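Local coordinates for lumazine protein (Photobacterium kishitanii, PDB 3A3G), which acts as an antenna that binds a ribityl-lumazine chromophore and shifts the bioluminescence of bacterial luciferase to shorter wavelength, at residues T21-I26 with Y60-Q65. Residues are numbered along the deposited sequence; the frame is centred on the assembly and turned at random.
With DLZ (1-deoxy-1-(6,7-dimethyl-2,4-dioxo-3,4-dihydropteridin-8(2H)-yl)-D-ribitol), chain C.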
loop_
_atom_site.group_PDB
_atom_site.type_symbol
_atom_site.label_atom_id
_atom_site.label_comp_id
_atom_site.label_asym_id
_atom_site.label_seq_id
_atom_site.Cartn_x
_atom_site.Cartn_y
_atom_site.Cartn_z
ATOM N N THR A 21 -11.190 -12.545 10.050
ATOM C CA THR A 21 -11.585 -11.940 8.765
ATOM C C THR A 21 -12.136 -10.535 9.075
ATOM O O THR A 21 -12.639 -10.300 10.178
ATOM C CB THR A 21 -12.584 -12.833 7.968
ATOM O OG1 THR A 21 -12.957 -12.187 6.757
ATOM C CG2 THR A 21 -13.844 -13.066 8.715
ATOM N N GLN A 22 -11.983 -9.593 8.141
ATOM C CA GLN A 22 -12.650 -8.305 8.221
ATOM C C GLN A 22 -13.143 -7.909 6.849
ATOM O O GLN A 22 -12.500 -8.207 5.848
ATOM C CB GLN A 22 -11.712 -7.235 8.757
ATOM C CG GLN A 22 -11.217 -7.428 10.194
ATOM C CD GLN A 22 -10.398 -6.248 10.680
ATOM O OE1 GLN A 22 -10.093 -5.299 9.917
ATOM N NE2 GLN A 22 -10.021 -6.292 11.943
ATOM N N ARG A 23 -14.293 -7.264 6.759
ATOM C CA ARG A 23 -14.708 -6.734 5.457
ATOM C C ARG A 23 -14.516 -5.235 5.469
ATOM O O ARG A 23 -15.077 -4.557 6.314
ATOM C CB ARG A 23 -16.175 -7.069 5.160
ATOM C CG ARG A 23 -16.643 -6.561 3.803
ATOM C CD ARG A 23 -17.966 -7.131 3.343
ATOM N NE ARG A 23 -17.818 -8.549 3.019
ATOM C CZ ARG A 23 -18.807 -9.328 2.567
ATOM N NH1 ARG A 23 -20.034 -8.830 2.401
ATOM N NH2 ARG A 23 -18.573 -10.604 2.295
ATOM N N HIS A 24 -13.771 -4.700 4.514
ATOM C CA HIS A 24 -13.624 -3.248 4.445
ATOM C C HIS A 24 -14.402 -2.696 3.237
ATOM O O HIS A 24 -14.286 -3.207 2.123
ATOM C CB HIS A 24 -12.126 -2.848 4.371
ATOM C CG HIS A 24 -11.331 -3.154 5.618
ATOM N ND1 HIS A 24 -10.194 -2.454 5.970
ATOM C CD2 HIS A 24 -11.475 -4.132 6.560
ATOM C CE1 HIS A 24 -9.699 -2.961 7.093
ATOM N NE2 HIS A 24 -10.450 -3.989 7.460
ATOM N N GLY A 25 -15.194 -1.648 3.474
ATOM C CA GLY A 25 -15.858 -0.924 2.423
ATOM C C GLY A 25 -15.087 0.382 2.291
ATOM O O GLY A 25 -14.891 1.140 3.262
ATOM N N ILE A 26 -14.626 0.624 1.086
ATOM C CA ILE A 26 -13.716 1.720 0.852
ATOM C C ILE A 26 -14.353 2.636 -0.180
ATOM O O ILE A 26 -14.685 2.190 -1.263
ATOM C CB ILE A 26 -12.311 1.179 0.373
ATOM C CG1 ILE A 26 -11.718 0.215 1.431
ATOM C CG2 ILE A 26 -11.346 2.360 0.169
ATOM C CD1 ILE A 26 -10.451 -0.570 1.001
ATOM N N TYR A 60 -16.008 -3.040 -1.650
ATOM C CA TYR A 60 -15.779 -3.890 -0.494
ATOM C C TYR A 60 -14.793 -4.998 -0.758
ATOM O O TYR A 60 -14.828 -5.603 -1.815
ATOM C CB TYR A 60 -17.077 -4.560 -0.086
ATOM C CG TYR A 60 -18.110 -3.618 0.478
ATOM C CD1 TYR A 60 -18.241 -3.455 1.866
ATOM C CD2 TYR A 60 -18.943 -2.896 -0.358
ATOM C CE1 TYR A 60 -19.192 -2.582 2.394
ATOM C CE2 TYR A 60 -19.926 -2.036 0.171
ATOM C CZ TYR A 60 -20.019 -1.901 1.555
ATOM O OH TYR A 60 -20.967 -1.052 2.099
ATOM N N PHE A 61 -13.956 -5.288 0.249
ATOM C CA PHE A 61 -13.007 -6.394 0.171
ATOM C C PHE A 61 -13.081 -7.186 1.444
ATOM O O PHE A 61 -13.245 -6.614 2.510
ATOM C CB PHE A 61 -11.566 -5.883 0.029
ATOM C CG PHE A 61 -11.326 -5.047 -1.182
ATOM C CD1 PHE A 61 -10.784 -5.608 -2.311
ATOM C CD2 PHE A 61 -11.584 -3.680 -1.173
ATOM C CE1 PHE A 61 -10.521 -4.840 -3.460
ATOM C CE2 PHE A 61 -11.337 -2.894 -2.319
ATOM C CZ PHE A 61 -10.795 -3.467 -3.443
ATOM N N ASP A 62 -12.905 -8.510 1.340
ATOM C CA ASP A 62 -12.717 -9.340 2.505
ATOM C C ASP A 62 -11.251 -9.612 2.723
ATOM O O ASP A 62 -10.570 -10.138 1.833
ATOM C CB ASP A 62 -13.459 -10.673 2.347
ATOM C CG ASP A 62 -14.914 -10.530 2.602
ATOM O OD1 ASP A 62 -15.268 -9.639 3.424
ATOM O OD2 ASP A 62 -15.695 -11.294 1.992
ATOM N N ILE A 63 -10.765 -9.253 3.901
ATOM C CA ILE A 63 -9.389 -9.506 4.287
ATOM C C ILE A 63 -9.431 -10.733 5.201
ATOM O O ILE A 63 -9.962 -10.698 6.326
ATOM C CB ILE A 63 -8.758 -8.298 5.006
ATOM C CG1 ILE A 63 -8.853 -7.038 4.092
ATOM C CG2 ILE A 63 -7.286 -8.593 5.353
ATOM C CD1 ILE A 63 -9.979 -6.166 4.482
ATOM N N ASP A 64 -8.852 -11.801 4.686
ATOM C CA ASP A 64 -8.865 -13.094 5.329
ATOM C C ASP A 64 -7.487 -13.737 5.218
ATOM O O ASP A 64 -6.689 -13.709 6.154
ATOM C CB ASP A 64 -10.003 -13.980 4.749
ATOM C CG ASP A 64 -10.084 -14.023 3.204
ATOM O OD1 ASP A 64 -9.072 -14.188 2.453
ATOM O OD2 ASP A 64 -11.252 -14.007 2.710
ATOM N N GLN A 65 -7.164 -14.244 4.031
ATOM C CA GLN A 65 -5.814 -14.761 3.764
ATOM C C GLN A 65 -4.721 -13.778 4.155
ATOM O O GLN A 65 -3.645 -14.176 4.686
ATOM C CB GLN A 65 -5.688 -15.088 2.289
ATOM C CG GLN A 65 -4.448 -15.884 2.001
ATOM C CD GLN A 65 -4.255 -16.174 0.534
ATOM O OE1 GLN A 65 -5.207 -16.192 -0.231
ATOM N NE2 GLN A 65 -3.011 -16.425 0.147
HETATM C C7 DLZ C . -3.906 -12.971 -3.713
HETATM C C7A DLZ C . -5.036 -12.517 -3.030
HETATM C C5A DLZ C . -6.179 -12.193 -3.766
HETATM C C6 DLZ C . -6.154 -12.271 -5.172
HETATM N N5 DLZ C . -7.343 -11.794 -3.075
HETATM C C4A DLZ C . -7.369 -11.670 -1.655
HETATM C C4 DLZ C . -8.477 -11.204 -0.914
HETATM O O4 DLZ C . -9.546 -10.841 -1.408
HETATM N N3 DLZ C . -8.421 -11.169 0.469
HETATM C C2 DLZ C . -7.284 -11.547 1.130
HETATM O O2 DLZ C . -7.219 -11.511 2.353
HETATM N N1 DLZ C . -6.196 -11.966 0.419
HETATM C C8 DLZ C . -6.219 -12.015 -0.956
HETATM N N8 DLZ C . -5.083 -12.461 -1.600
HETATM C "C1'" DLZ C . -3.918 -12.824 -0.749
HETATM C "C2'" DLZ C . -3.132 -11.598 -0.231
HETATM O "O2'" DLZ C . -2.657 -10.774 -1.321
HETATM C "C3'" DLZ C . -1.908 -12.123 0.519
HETATM O "O3'" DLZ C . -2.436 -12.948 1.536
HETATM C "C4'" DLZ C . -1.080 -11.036 1.184
HETATM O "O4'" DLZ C . -0.405 -10.187 0.233
HETATM C "C5'" DLZ C . -0.013 -11.674 2.083
HETATM O "O5'" DLZ C . 0.473 -10.616 2.911
HETATM O O HOH W 1 -15.073 -10.761 6.023
#
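I63 CD1 lies over one face of the H24 imidazole in a CH-pi contact, offset toward the rim and 3.3 Å from H24 CD2. H24 and G25 belong to strand 22-26, Y60 and I63 to the neighbouring antiparallel strand 60-63, in the six-stranded barrel of a lumazine-binding domain. Q22 CB sits at the edge of the H24 ring, and H24 NE2 donates in the ring plane to Q22 OE1 (2.8 Å), which fixes the ring's rotation. D19 holds the amide nitrogen of Q22. One face of the Y60 ring makes a CH-pi contact with G25 CA, where no side chain intervenes; the Y60 hydroxyl bonds to K14. Q22 with I63 and H24 with F61 form hydrogen-bonded pairs, two N-H...O bonds in each. Q22, H24, F61 and I63 share one face of the sheet, where I26 CD1 also touches the F61 ring.

On the other face R23 grips D62 side-on in a salt bridge. R23 NE meets D62 OD1 on the syn side, straight at the hydrogen (177°) but from out of the carboxylate plane, and R23 NH2 reaches the syn lone pair of D62 OD2 at 3.0 Å. The guanidinium and carboxylate planes are 32° apart. The R23 chain leaves with CG anti to the backbone N (chi1 -179°), then bends at chi3 to bring NE to D62. A water links D62 OD1 to T21 OG1.

At the end of strand 60-63, the backbone of D62 and D64 meets the pteridine edge of the bound lumazine: D64 N donates to the lumazine O2, and the lumazine N3 donates to D62 O at 2.7 Å.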